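Local coordinates for ribosomal-protein-S5-alanine N-acetyltransferase (Vibrio fischeri, PDB 3IGR) that probably transfers an acetyl group from acetyl-CoA to the N-terminal alanine of ribosomal protein uS5, at residues A[21-24]-A[25-29]; A[41-44]-A[45-49]; A[101-105]-A[106-110]; A[116-119]-A[120-124]; A[144-147]-A[148-151]. All coordinates share one frame; numbering follows the deposited sequence.

All five contacts are local, each formed within a short continuous piece of chain, and they follow one another in sequence within a single GNAT domain. Contacts 1 and 2 lie on helix 20-29 and at the start of helix 48-63, their centres about 9 Å apart, with aromatic rings meeting between them. Contact 3, at the end of strand 96-103, is the middle term: it touches contact 1 through Y26 and R29, contact 4 through Y101 and V117, and contact 5 through Y101. Contacts 4 and 5 touch, their centres about 13 Å apart, whereas those of contacts 2 and 5 are about 29 Å apart. The end of one strand thus meets helix 20-29 as well as helices 112-126 and 142-150.

Contact 1 (A[21-24]-A[25-29]); sequences VTIA and NYFMR
V21 meets N25 twice, through backbone and side chain, and sets the i to i+4 pattern of this helical turn. Its O accepts from N25 N at 2.9 Å in a nearly straight bond (168° at the hydrogen), while CG1 lies alongside the amide, 3.7 Å from N25 ND2. With CG anti to its own carbonyl carbon (chi1 -69°), N25 folds back along the helix and keeps its amide beside V21. T22 takes part through its backbone: T22 O accepts from Y26 N at 3.1 Å, whereas its CB points away from residues 25-29. I23 contributes most of the apolar contact. Its O accepts from F27 N, and CD1 reaches 3.7 Å from F27 CE2, the two side chains running side by side in the same direction; the same methyl meets the Y26 ring more loosely, 4.2 Å from CD2. These rings also pack on each other, with Y26 CD2 lying 3.7 Å above the centre of the F27 face. A24 closes the turn, its O accepting from the N of selenomethionine M28 at 2.9 Å. Helix 20-29 lays I23, Y26 and F27 against strand 79-90, with I23 and F27 also reaching strand 68-74; V21, I23 and A24 touch helix 48-63, and Y26 OH is hydrogen-bonded to S102 OG at the end of strand 96-103.

Contact 2 (A[41-44]-A[45-49]); sequences RSHA and FFTPE
A44 O is gripped by two donors of the same residue, T47 OG1 at 3.0 Å and T47 N at 3.3 Å, both arriving from one face of the carbonyl plane. The hydroxyl is only tilted from that plane, while the amide stands well above it, 69° out. T47 holds OG1 between its backbone N and carbonyl carbon (chi1 66°), a rotation that turns the hydroxyl back to A44 and also lets it accept from G50 N. Donating to A44 O and accepting from G50 N, the hydroxyl has its direction largely settled. T47 is therefore the N-cap of helix 48-63, and the short 3-10 turn ahead of it delivers the chain to that cap: F46 N bonds to H43 O at 2.9 Å, and F45 N makes a weak bond to S42 O. The side chains pack round this turn in two CH-pi contacts. R41, bent at chi2, lays CG 3.5 Å from the centroid of the F45 ring, almost directly over the face; its guanidinium, which has F45 CZ over one of its faces and its plane 41° from that of the ring, forms a salt bridge with E38. On the more exposed side, T47 CG2 sits over one face of the H43 ring, 4.2 Å from its centroid and displaced toward the rim. F46 packs beside F45, whose CD2 lies 3.8 Å above the F46 ring plane, and the F45 ring meets F27 of helix 20-29.

Contact 3 (A[101-105]-A[106-110]); sequences YSLDS and EYQGK
D104 and the residues just after it form the tight part of this contact. The carbonyl O of D104 accepts from Y107 N at 3.1 Å, while its side-chain OD2 accepts from E106 N at 3.0 Å on the anti side, 30° out of the carboxylate plane. OD2 also lies 3.4 Å from Y107 CD2, at the ring edge and close to its plane, with carboxylate and ring planes 85° apart. The two bonds make a type I beta turn overlaid by an Asx turn, reversing the chain as strand 96-103 ends. Q108, G109 and K110 then begin a stretch with the place and character of the GNAT motif A loop before helix 112-126, which in relatives binds the CoA pyrophosphate. D104 OD1 pairs with R29 in a salt bridge and accepts from N30, so both carboxylate oxygens are engaged; Y107 OH in turn bonds to D74. L103 CD2 comes within 3.4 Å of Y107 O, but its side-chain neighbours are looser: L103 CG stands 4.2 Å from Y107 CB, and L103 CD2 is 3.9 Å from Q108 OE1, these two side chains sliding past each other in opposite directions. E106 is exposed, its OE2 lying 5.9 Å from D104 OD2, the like charges not in contact.

Contact 4 (A[116-119]-A[120-124]); sequences AVNV and TIDWM
T120 meets A116 and V117 because its OG1 sits between the backbone N and the carbonyl carbon (chi1 58°), turning the hydroxyl back down helix 112-126 toward the carbonyls of the previous turn. This helix is the connection of a beta-alpha-beta unit between the parallel strands 96-103 and 132-137. T120 OG1 lies 2.9 Å from A116 O, with V117 O also near but doubtfully placed in the model; which of the two receives its one proton is not settled, and the hydroxyl is also bonded to Y86 OH on strand 79-90. The T120 methyl, CG2, packs 3.4 Å from A116 O, and the backbone bond of T120 N to the same oxygen is weak. Beyond it the regular pattern continues, D122 N bonding to N118 O at 3.1 Å and W123 N to V119 O at 3.2 Å. V117 and I121 run side by side in the same direction, but their modelled approach is too tight to interpret closely. N118 and D122 also lie alongside each other, with amide and carboxylate planes 61° apart; D122 OD2 pairs with K126, and a bound sodium ion lies about 3 Å from the N118 side chain. N118 OD1 and D122 OD1 are 3.9 Å apart.

Contact 5 (A[144-147]-A[148-151]); sequences SAKV and LAAL
L148 opens the second half of this contact against S144: its N bonds to S144 O at 3.2 Å in an almost straight bond (177° at the hydrogen), and its side chain leans over the same carbonyl, CG 3.5 Å from S144 O. With CG anti to its own carbonyl carbon (chi1 -65°), L148 sends its methyls toward strand 132-137 and Y101, while S144 OG is hydrogen-bonded to Y101 OH. A149 follows on the exposed face. Its N bonds to A145 O at 2.9 Å, and its methyl is the resting place for the aliphatic part of K146, whose chain, bent at chi2 and chi3, brings CE 4.0 Å from A149 CB. A150 N then bonds to K146 O at 2.9 Å, and the small A150 methyl sits close to the same carbonyl and beside R114 of helix 112-126. L151 leaves helical geometry, and its amide marks the change: L151 N makes a weak bond to V147 O, bent to 130° at the hydrogen, and a second bond, to L148 O, at 3.2 Å. Its side chain lies alongside V147 and points the same way, L151 CD1 4.0 Å from V147 CG1, before reaching V117 and N118 on helix 112-126, while L151 O accepts from K177 NZ. L148 thus packs on strands 132-137 and 96-103, and L151 on helix 112-126. Regular i to i+4 bonds carry helix 142-150 as far as A150, after which the amide of L151, shared between V147 O and L148 O, brings the helical pattern to its end.

Contact 1 (A[21-24]-A[25-29])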
loop_
_atom_site.group_PDB
_atom_site.type_symbol
_atom_site.label_atom_id
_atom_site.label_comp_id
_atom_site.label_asym_id
_atom_site.label_seq_id
_atom_site.Cartn_x
_atom_site.Cartn_y
_atom_site.Cartn_z
ATOM N N VAL A 21 -32.977 -3.030 -5.302
ATOM C CA VAL A 21 -33.336 -1.738 -4.715
ATOM C C VAL A 21 -32.098 -0.985 -4.244
ATOM O O VAL A 21 -31.930 0.197 -4.530
ATOM C CB VAL A 21 -34.350 -1.901 -3.546
ATOM C CG1 VAL A 21 -34.572 -0.580 -2.820
ATOM C CG2 VAL A 21 -35.667 -2.443 -4.066
ATOM N N THR A 22 -31.228 -1.682 -3.529
ATOM C CA THR A 22 -30.052 -1.052 -2.946
ATOM C C THR A 22 -29.021 -0.576 -3.977
ATOM O O THR A 22 -28.437 0.494 -3.809
ATOM C CB THR A 22 -29.404 -1.932 -1.857
ATOM O OG1 THR A 22 -28.273 -1.248 -1.309
ATOM C CG2 THR A 22 -28.954 -3.263 -2.416
ATOM N N ILE A 23 -28.796 -1.347 -5.041
ATOM C CA ILE A 23 -27.927 -0.852 -6.115
ATOM C C ILE A 23 -28.539 0.371 -6.826
ATOM O O ILE A 23 -27.824 1.318 -7.163
ATOM C CB ILE A 23 -27.468 -1.963 -7.125
ATOM C CG1 ILE A 23 -26.300 -1.469 -7.993
ATOM C CG2 ILE A 23 -28.629 -2.438 -8.005
ATOM C CD1 ILE A 23 -25.030 -1.203 -7.228
ATOM N N ALA A 24 -29.852 0.341 -7.037
ATOM C CA ALA A 24 -30.568 1.471 -7.633
ATOM C C ALA A 24 -30.382 2.724 -6.777
ATOM O O ALA A 24 -30.006 3.777 -7.299
ATOM C CB ALA A 24 -32.068 1.147 -7.781
ATOM N N ASN A 25 -30.647 2.593 -5.469
ATOM C CA ASN A 25 -30.480 3.694 -4.518
ATOM C C ASN A 25 -29.078 4.273 -4.570
ATOM O O ASN A 25 -28.905 5.484 -4.508
ATOM C CB ASN A 25 -30.807 3.256 -3.088
ATOM C CG ASN A 25 -32.272 2.967 -2.888
ATOM O OD1 ASN A 25 -33.111 3.331 -3.714
ATOM N ND2 ASN A 25 -32.596 2.314 -1.782
ATOM N N TYR A 26 -28.085 3.400 -4.691
ATOM C CA TYR A 26 -26.694 3.824 -4.739
ATOM C C TYR A 26 -26.412 4.738 -5.938
ATOM O O TYR A 26 -25.736 5.753 -5.789
ATOM C CB TYR A 26 -25.747 2.617 -4.740
ATOM C CG TYR A 26 -24.328 2.966 -5.128
ATOM C CD1 TYR A 26 -23.448 3.521 -4.200
ATOM C CD2 TYR A 26 -23.861 2.746 -6.429
ATOM C CE1 TYR A 26 -22.165 3.865 -4.557
ATOM C CE2 TYR A 26 -22.568 3.074 -6.789
ATOM C CZ TYR A 26 -21.724 3.629 -5.850
ATOM O OH TYR A 26 -20.437 3.952 -6.209
ATOM N N PHE A 27 -26.898 4.376 -7.122
ATOM C CA PHE A 27 -26.599 5.188 -8.294
ATOM C C PHE A 27 -27.455 6.438 -8.290
ATOM O O PHE A 27 -27.026 7.505 -8.720
ATOM C CB PHE A 27 -26.730 4.383 -9.597
ATOM C CG PHE A 27 -25.563 3.454 -9.838
ATOM C CD1 PHE A 27 -24.291 3.970 -10.073
ATOM C CD2 PHE A 27 -25.728 2.076 -9.795
ATOM C CE1 PHE A 27 -23.195 3.128 -10.275
ATOM C CE2 PHE A 27 -24.636 1.221 -9.995
ATOM C CZ PHE A 27 -23.367 1.751 -10.241
HETATM N N MSE A 28 -28.655 6.312 -7.745
HETATM C CA MSE A 28 -29.548 7.444 -7.662
HETATM C C MSE A 28 -29.004 8.450 -6.643
HETATM O O MSE A 28 -29.101 9.652 -6.849
HETATM C CB MSE A 28 -30.947 6.939 -7.341
HETATM C CG MSE A 28 -31.841 7.902 -6.699
HETATM SE SE MSE A 28 -33.621 7.150 -6.690
HETATM C CE MSE A 28 -33.265 5.296 -6.195
ATOM N N ARG A 29 -28.396 7.934 -5.573
ATOM C CA ARG A 29 -27.750 8.741 -4.529
ATOM C C ARG A 29 -26.538 9.509 -5.070
ATOM O O ARG A 29 -26.342 10.683 -4.753
ATOM C CB ARG A 29 -27.339 7.836 -3.352
ATOM C CG ARG A 29 -26.851 8.540 -2.095
ATOM C CD ARG A 29 -26.991 7.659 -0.825
ATOM N NE ARG A 29 -25.908 6.685 -0.711
ATOM C CZ ARG A 29 -26.018 5.371 -0.939
ATOM N NH1 ARG A 29 -27.180 4.820 -1.281
ATOM N NH2 ARG A 29 -24.954 4.596 -0.810
#

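Contact 2 (A[41-44]-A[45-49])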
loop_
_atom_site.group_PDB
_atom_site.type_symbol
_atom_site.label_atom_id
_atom_site.label_comp_id
_atom_site.label_asym_id
_atom_site.label_seq_id
_atom_site.Cartn_x
_atom_site.Cartn_y
_atom_site.Cartn_z
ATOM N N ARG A 41 -26.366 8.165 -18.357
ATOM C CA ARG A 41 -27.168 6.966 -18.102
ATOM C C ARG A 41 -28.629 7.192 -18.392
ATOM O O ARG A 41 -29.146 8.307 -18.228
ATOM C CB ARG A 41 -27.000 6.448 -16.674
ATOM C CG ARG A 41 -25.805 5.544 -16.488
ATOM C CD ARG A 41 -24.604 6.360 -16.095
ATOM N NE ARG A 41 -23.568 5.605 -15.404
ATOM C CZ ARG A 41 -22.640 4.843 -15.987
ATOM N NH1 ARG A 41 -22.604 4.681 -17.304
ATOM N NH2 ARG A 41 -21.741 4.229 -15.229
ATOM N N SER A 42 -29.288 6.134 -18.854
ATOM C CA SER A 42 -30.744 6.146 -19.037
ATOM C C SER A 42 -31.468 6.258 -17.688
ATOM O O SER A 42 -30.853 6.077 -16.617
ATOM C CB SER A 42 -31.169 4.858 -19.736
ATOM O OG SER A 42 -30.972 3.763 -18.844
ATOM N N HIS A 43 -32.773 6.536 -17.734
ATOM C CA HIS A 43 -33.592 6.612 -16.522
ATOM C C HIS A 43 -33.635 5.274 -15.779
ATOM O O HIS A 43 -33.530 5.245 -14.550
ATOM C CB HIS A 43 -35.023 7.110 -16.832
ATOM C CG HIS A 43 -35.896 7.241 -15.620
ATOM N ND1 HIS A 43 -37.092 6.569 -15.482
ATOM C CD2 HIS A 43 -35.730 7.943 -14.473
ATOM C CE1 HIS A 43 -37.636 6.868 -14.315
ATOM N NE2 HIS A 43 -36.830 7.700 -13.682
ATOM N N ALA A 44 -33.784 4.181 -16.529
ATOM C CA ALA A 44 -33.903 2.819 -15.975
ATOM C C ALA A 44 -32.726 2.423 -15.090
ATOM O O ALA A 44 -32.865 1.595 -14.181
ATOM C CB ALA A 44 -34.097 1.789 -17.096
ATOM N N PHE A 45 -31.575 3.035 -15.347
ATOM C CA PHE A 45 -30.375 2.849 -14.555
ATOM C C PHE A 45 -30.533 3.209 -13.078
ATOM O O PHE A 45 -29.785 2.713 -12.229
ATOM C CB PHE A 45 -29.254 3.690 -15.166
ATOM C CG PHE A 45 -27.900 3.334 -14.674
ATOM C CD1 PHE A 45 -27.235 2.229 -15.184
ATOM C CD2 PHE A 45 -27.276 4.110 -13.700
ATOM C CE1 PHE A 45 -25.967 1.896 -14.713
ATOM C CE2 PHE A 45 -26.006 3.791 -13.244
ATOM C CZ PHE A 45 -25.357 2.681 -13.745
ATOM N N PHE A 46 -31.492 4.076 -12.771
ATOM C CA PHE A 46 -31.649 4.595 -11.426
ATOM C C PHE A 46 -32.902 4.059 -10.709
ATOM O O PHE A 46 -33.216 4.506 -9.607
ATOM C CB PHE A 46 -31.651 6.126 -11.434
ATOM C CG PHE A 46 -30.445 6.746 -12.102
ATOM C CD1 PHE A 46 -29.226 6.826 -11.441
ATOM C CD2 PHE A 46 -30.537 7.286 -13.382
ATOM C CE1 PHE A 46 -28.117 7.425 -12.057
ATOM C CE2 PHE A 46 -29.439 7.883 -13.993
ATOM C CZ PHE A 46 -28.228 7.947 -13.333
ATOM N N THR A 47 -33.574 3.084 -11.323
ATOM C CA THR A 47 -34.765 2.437 -10.764
ATOM C C THR A 47 -34.497 0.971 -10.403
ATOM O O THR A 47 -33.746 0.302 -11.110
ATOM C CB THR A 47 -35.907 2.386 -11.786
ATOM O OG1 THR A 47 -35.529 1.519 -12.864
ATOM C CG2 THR A 47 -36.249 3.775 -12.324
ATOM N N PRO A 48 -35.170 0.457 -9.345
ATOM C CA PRO A 48 -35.105 -0.972 -9.016
ATOM C C PRO A 48 -35.588 -1.902 -10.139
ATOM O O PRO A 48 -34.990 -2.956 -10.346
ATOM C CB PRO A 48 -36.000 -1.093 -7.773
ATOM C CG PRO A 48 -35.974 0.273 -7.162
ATOM C CD PRO A 48 -35.936 1.210 -8.332
ATOM N N GLU A 49 -36.638 -1.519 -10.869
ATOM C CA GLU A 49 -37.119 -2.343 -11.990
ATOM C C GLU A 49 -36.087 -2.494 -13.105
ATOM O O GLU A 49 -35.964 -3.570 -13.690
ATOM C CB GLU A 49 -38.462 -1.858 -12.556
ATOM C CG GLU A 49 -38.791 -0.389 -12.315
ATOM C CD GLU A 49 -39.364 -0.126 -10.926
ATOM O OE1 GLU A 49 -40.454 -0.648 -10.604
ATOM O OE2 GLU A 49 -38.721 0.618 -10.158
#

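Contact 3 (A[101-105]-A[106-110])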
loop_
_atom_site.group_PDB
_atom_site.type_symbol
_atom_site.label_atom_id
_atom_site.label_comp_id
_atom_site.label_asym_id
_atom_site.label_seq_id
_atom_site.Cartn_x
_atom_site.Cartn_y
_atom_site.Cartn_z
ATOM N N TYR A 101 -14.826 1.039 -11.601
ATOM C CA TYR A 101 -15.234 1.088 -10.182
ATOM C C TYR A 101 -15.794 2.452 -9.823
ATOM O O TYR A 101 -15.531 3.444 -10.503
ATOM C CB TYR A 101 -14.065 0.753 -9.229
ATOM C CG TYR A 101 -12.777 1.432 -9.624
ATOM C CD1 TYR A 101 -11.835 0.752 -10.380
ATOM C CD2 TYR A 101 -12.519 2.767 -9.273
ATOM C CE1 TYR A 101 -10.672 1.357 -10.784
ATOM C CE2 TYR A 101 -11.356 3.386 -9.660
ATOM C CZ TYR A 101 -10.434 2.672 -10.418
ATOM O OH TYR A 101 -9.269 3.245 -10.837
ATOM N N SER A 102 -16.546 2.491 -8.730
ATOM C CA SER A 102 -17.059 3.740 -8.207
ATOM C C SER A 102 -17.215 3.608 -6.701
ATOM O O SER A 102 -17.280 2.492 -6.158
ATOM C CB SER A 102 -18.409 4.103 -8.864
ATOM O OG SER A 102 -19.418 3.171 -8.502
ATOM N N LEU A 103 -17.256 4.758 -6.042
ATOM C CA LEU A 103 -17.434 4.849 -4.601
ATOM C C LEU A 103 -18.371 5.991 -4.277
ATOM O O LEU A 103 -18.332 7.052 -4.923
ATOM C CB LEU A 103 -16.087 5.072 -3.912
ATOM C CG LEU A 103 -16.021 4.938 -2.380
ATOM C CD1 LEU A 103 -16.307 3.520 -1.947
ATOM C CD2 LEU A 103 -14.654 5.363 -1.896
ATOM N N ASP A 104 -19.227 5.756 -3.287
ATOM C CA ASP A 104 -20.103 6.778 -2.734
ATOM C C ASP A 104 -19.289 7.999 -2.312
ATOM O O ASP A 104 -18.221 7.842 -1.742
ATOM C CB ASP A 104 -20.863 6.196 -1.546
ATOM C CG ASP A 104 -21.945 7.123 -1.044
ATOM O OD1 ASP A 104 -23.106 6.955 -1.471
ATOM O OD2 ASP A 104 -21.629 8.034 -0.254
ATOM N N SER A 105 -19.781 9.208 -2.597
ATOM C CA SER A 105 -18.994 10.430 -2.335
ATOM C C SER A 105 -18.775 10.732 -0.846
ATOM O O SER A 105 -17.820 11.419 -0.486
ATOM C CB SER A 105 -19.587 11.660 -3.049
ATOM O OG SER A 105 -20.819 12.024 -2.471
ATOM N N GLU A 106 -19.640 10.215 0.020
ATOM C CA GLU A 106 -19.454 10.402 1.468
ATOM C C GLU A 106 -18.412 9.437 2.060
ATOM O O GLU A 106 -18.011 9.581 3.206
ATOM C CB GLU A 106 -20.793 10.288 2.194
ATOM C CG GLU A 106 -21.815 11.342 1.754
ATOM C CD GLU A 106 -21.421 12.765 2.157
ATOM O OE1 GLU A 106 -20.823 12.950 3.242
ATOM O OE2 GLU A 106 -21.726 13.714 1.399
ATOM N N TYR A 107 -17.962 8.480 1.255
ATOM C CA TYR A 107 -17.026 7.442 1.695
ATOM C C TYR A 107 -15.604 7.609 1.150
ATOM O O TYR A 107 -14.766 6.702 1.258
ATOM C CB TYR A 107 -17.580 6.065 1.329
ATOM C CG TYR A 107 -18.693 5.632 2.253
ATOM C CD1 TYR A 107 -18.426 4.790 3.334
ATOM C CD2 TYR A 107 -20.010 6.075 2.056
ATOM C CE1 TYR A 107 -19.435 4.387 4.198
ATOM C CE2 TYR A 107 -21.038 5.681 2.921
ATOM C CZ TYR A 107 -20.732 4.829 3.991
ATOM O OH TYR A 107 -21.715 4.418 4.858
ATOM N N GLN A 108 -15.333 8.786 0.600
ATOM C CA GLN A 108 -14.041 9.106 0.014
ATOM C C GLN A 108 -12.945 9.248 1.064
ATOM O O GLN A 108 -13.215 9.620 2.203
ATOM C CB GLN A 108 -14.152 10.425 -0.743
ATOM C CG GLN A 108 -13.525 10.404 -2.105
ATOM C CD GLN A 108 -14.540 10.096 -3.182
ATOM O OE1 GLN A 108 -14.938 8.947 -3.370
ATOM N NE2 GLN A 108 -14.963 11.126 -3.901
ATOM N N GLY A 109 -11.710 8.963 0.665
ATOM C CA GLY A 109 -10.535 9.283 1.478
ATOM C C GLY A 109 -10.172 8.256 2.538
ATOM O O GLY A 109 -9.319 8.522 3.389
ATOM N N LYS A 110 -10.819 7.092 2.487
ATOM C CA LYS A 110 -10.631 6.044 3.486
ATOM C C LYS A 110 -9.942 4.812 2.917
ATOM O O LYS A 110 -9.838 3.801 3.601
ATOM C CB LYS A 110 -11.975 5.616 4.091
ATOM C CG LYS A 110 -12.454 6.444 5.267
ATOM C CD LYS A 110 -13.467 7.455 4.840
ATOM C CE LYS A 110 -14.303 7.905 6.029
ATOM N NZ LYS A 110 -15.230 8.989 5.642
#

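Contact 4 (A[116-119]-A[120-124])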
loop_
_atom_site.group_PDB
_atom_site.type_symbol
_atom_site.label_atom_id
_atom_site.label_comp_id
_atom_site.label_asym_id
_atom_site.label_seq_id
_atom_site.Cartn_x
_atom_site.Cartn_y
_atom_site.Cartn_z
ATOM N N ALA A 116 -10.982 -2.573 -2.080
ATOM C CA ALA A 116 -12.004 -3.303 -2.846
ATOM C C ALA A 116 -11.473 -3.813 -4.185
ATOM O O ALA A 116 -11.698 -4.973 -4.559
ATOM C CB ALA A 116 -13.268 -2.423 -3.049
ATOM N N VAL A 117 -10.750 -2.952 -4.895
ATOM C CA VAL A 117 -10.195 -3.291 -6.207
ATOM C C VAL A 117 -9.031 -4.270 -6.053
ATOM O O VAL A 117 -8.916 -5.209 -6.833
ATOM C CB VAL A 117 -9.714 -2.049 -6.985
ATOM C CG1 VAL A 117 -9.030 -2.444 -8.289
ATOM C CG2 VAL A 117 -10.884 -1.092 -7.296
ATOM N N ASN A 118 -8.166 -4.048 -5.055
ATOM C CA ASN A 118 -7.032 -4.944 -4.811
ATOM C C ASN A 118 -7.446 -6.383 -4.553
ATOM O O ASN A 118 -6.824 -7.323 -5.067
ATOM C CB ASN A 118 -6.198 -4.477 -3.622
ATOM C CG ASN A 118 -4.839 -5.136 -3.576
ATOM O OD1 ASN A 118 -4.432 -5.813 -4.515
ATOM N ND2 ASN A 118 -4.118 -4.924 -2.485
ATOM N N VAL A 119 -8.477 -6.548 -3.729
ATOM C CA VAL A 119 -8.846 -7.876 -3.279
ATOM C C VAL A 119 -9.543 -8.624 -4.419
ATOM O O VAL A 119 -9.341 -9.820 -4.595
ATOM C CB VAL A 119 -9.646 -7.827 -1.967
ATOM C CG1 VAL A 119 -11.113 -7.394 -2.190
ATOM C CG2 VAL A 119 -9.525 -9.136 -1.240
ATOM N N THR A 120 -10.316 -7.899 -5.216
ATOM C CA THR A 120 -10.969 -8.498 -6.377
ATOM C C THR A 120 -10.026 -8.739 -7.572
ATOM O O THR A 120 -10.172 -9.743 -8.254
ATOM C CB THR A 120 -12.210 -7.709 -6.794
ATOM O OG1 THR A 120 -11.839 -6.353 -7.089
ATOM C CG2 THR A 120 -13.229 -7.740 -5.682
ATOM N N ILE A 121 -9.065 -7.849 -7.828
ATOM C CA ILE A 121 -8.044 -8.115 -8.855
ATOM C C ILE A 121 -7.302 -9.400 -8.493
ATOM O O ILE A 121 -7.046 -10.264 -9.347
ATOM C CB ILE A 121 -6.995 -6.973 -9.004
ATOM C CG1 ILE A 121 -7.438 -5.924 -10.002
ATOM C CG2 ILE A 121 -5.732 -7.462 -9.665
ATOM C CD1 ILE A 121 -8.597 -5.152 -9.633
ATOM N N ASP A 122 -6.946 -9.517 -7.223
ATOM C CA ASP A 122 -6.237 -10.682 -6.743
ATOM C C ASP A 122 -7.022 -11.963 -7.022
ATOM O O ASP A 122 -6.450 -13.000 -7.410
ATOM C CB ASP A 122 -6.050 -10.541 -5.244
ATOM C CG ASP A 122 -4.651 -10.742 -4.840
ATOM O OD1 ASP A 122 -3.952 -9.709 -4.696
ATOM O OD2 ASP A 122 -4.239 -11.916 -4.685
ATOM N N TRP A 123 -8.330 -11.889 -6.796
ATOM C CA TRP A 123 -9.208 -13.009 -7.092
ATOM C C TRP A 123 -9.330 -13.277 -8.613
ATOM O O TRP A 123 -9.356 -14.422 -9.041
ATOM C CB TRP A 123 -10.567 -12.792 -6.432
ATOM C CG TRP A 123 -11.495 -13.951 -6.581
ATOM C CD1 TRP A 123 -11.542 -15.085 -5.800
ATOM C CD2 TRP A 123 -12.536 -14.084 -7.546
ATOM N NE1 TRP A 123 -12.542 -15.917 -6.241
ATOM C CE2 TRP A 123 -13.171 -15.329 -7.309
ATOM C CE3 TRP A 123 -13.003 -13.269 -8.590
ATOM C CZ2 TRP A 123 -14.240 -15.785 -8.087
ATOM C CZ3 TRP A 123 -14.086 -13.722 -9.357
ATOM C CH2 TRP A 123 -14.677 -14.972 -9.103
HETATM N N MSE A 124 -9.393 -12.222 -9.421
HETATM C CA MSE A 124 -9.486 -12.390 -10.873
HETATM C C MSE A 124 -8.232 -13.100 -11.433
HETATM O O MSE A 124 -8.312 -13.884 -12.391
HETATM C CB MSE A 124 -9.699 -11.044 -11.561
HETATM C CG MSE A 124 -11.036 -10.369 -11.206
HETATM SE SE MSE A 124 -12.533 -11.438 -11.879
HETATM C CE MSE A 124 -12.203 -11.302 -13.774
#

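Contact 5 (A[144-147]-A[148-151])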
loop_
_atom_site.group_PDB
_atom_site.type_symbol
_atom_site.label_atom_id
_atom_site.label_comp_id
_atom_site.label_asym_id
_atom_site.label_seq_id
_atom_site.Cartn_x
_atom_site.Cartn_y
_atom_site.Cartn_z
ATOM N N SER A 144 -8.789 8.409 -8.913
ATOM C CA SER A 144 -8.673 7.187 -9.662
ATOM C C SER A 144 -7.222 6.859 -10.030
ATOM O O SER A 144 -6.820 5.700 -9.954
ATOM C CB SER A 144 -9.520 7.263 -10.928
ATOM O OG SER A 144 -9.530 6.015 -11.553
ATOM N N ALA A 145 -6.448 7.861 -10.441
ATOM C CA ALA A 145 -5.037 7.640 -10.785
ATOM C C ALA A 145 -4.288 7.043 -9.590
ATOM O O ALA A 145 -3.513 6.105 -9.753
ATOM C CB ALA A 145 -4.365 8.947 -11.209
ATOM N N LYS A 146 -4.537 7.585 -8.400
ATOM C CA LYS A 146 -3.833 7.143 -7.190
ATOM C C LYS A 146 -4.181 5.723 -6.777
ATOM O O LYS A 146 -3.309 4.971 -6.346
ATOM C CB LYS A 146 -4.015 8.132 -6.040
ATOM C CG LYS A 146 -2.878 9.176 -5.946
ATOM C CD LYS A 146 -2.436 9.703 -7.344
ATOM C CE LYS A 146 -1.357 8.813 -8.005
ATOM N NZ LYS A 146 -1.171 9.096 -9.456
ATOM N N VAL A 147 -5.446 5.350 -6.941
ATOM C CA VAL A 147 -5.866 3.983 -6.719
ATOM C C VAL A 147 -5.036 3.049 -7.606
ATOM O O VAL A 147 -4.371 2.145 -7.103
ATOM C CB VAL A 147 -7.377 3.791 -7.003
ATOM C CG1 VAL A 147 -7.709 2.307 -7.178
ATOM C CG2 VAL A 147 -8.210 4.408 -5.883
ATOM N N LEU A 148 -5.073 3.289 -8.915
ATOM C CA LEU A 148 -4.378 2.442 -9.886
ATOM C C LEU A 148 -2.877 2.375 -9.623
ATOM O O LEU A 148 -2.287 1.293 -9.661
ATOM C CB LEU A 148 -4.674 2.892 -11.323
ATOM C CG LEU A 148 -6.139 2.739 -11.759
ATOM C CD1 LEU A 148 -6.382 3.365 -13.121
ATOM C CD2 LEU A 148 -6.562 1.289 -11.777
ATOM N N ALA A 149 -2.265 3.521 -9.335
ATOM C CA ALA A 149 -0.840 3.552 -9.014
ATOM C C ALA A 149 -0.548 2.697 -7.784
ATOM O O ALA A 149 0.436 1.941 -7.754
ATOM C CB ALA A 149 -0.363 4.999 -8.785
ATOM N N ALA A 150 -1.407 2.798 -6.771
ATOM C CA ALA A 150 -1.175 2.092 -5.511
ATOM C C ALA A 150 -1.263 0.570 -5.692
ATOM O O ALA A 150 -0.671 -0.196 -4.911
ATOM C CB ALA A 150 -2.149 2.562 -4.435
ATOM N N LEU A 151 -1.992 0.149 -6.724
ATOM C CA LEU A 151 -2.234 -1.261 -6.994
ATOM C C LEU A 151 -1.285 -1.834 -8.030
ATOM O O LEU A 151 -1.423 -2.991 -8.442
ATOM C CB LEU A 151 -3.690 -1.445 -7.425
ATOM C CG LEU A 151 -4.657 -1.139 -6.276
ATOM C CD1 LEU A 151 -6.079 -1.372 -6.733
ATOM C CD2 LEU A 151 -4.333 -2.018 -5.089
#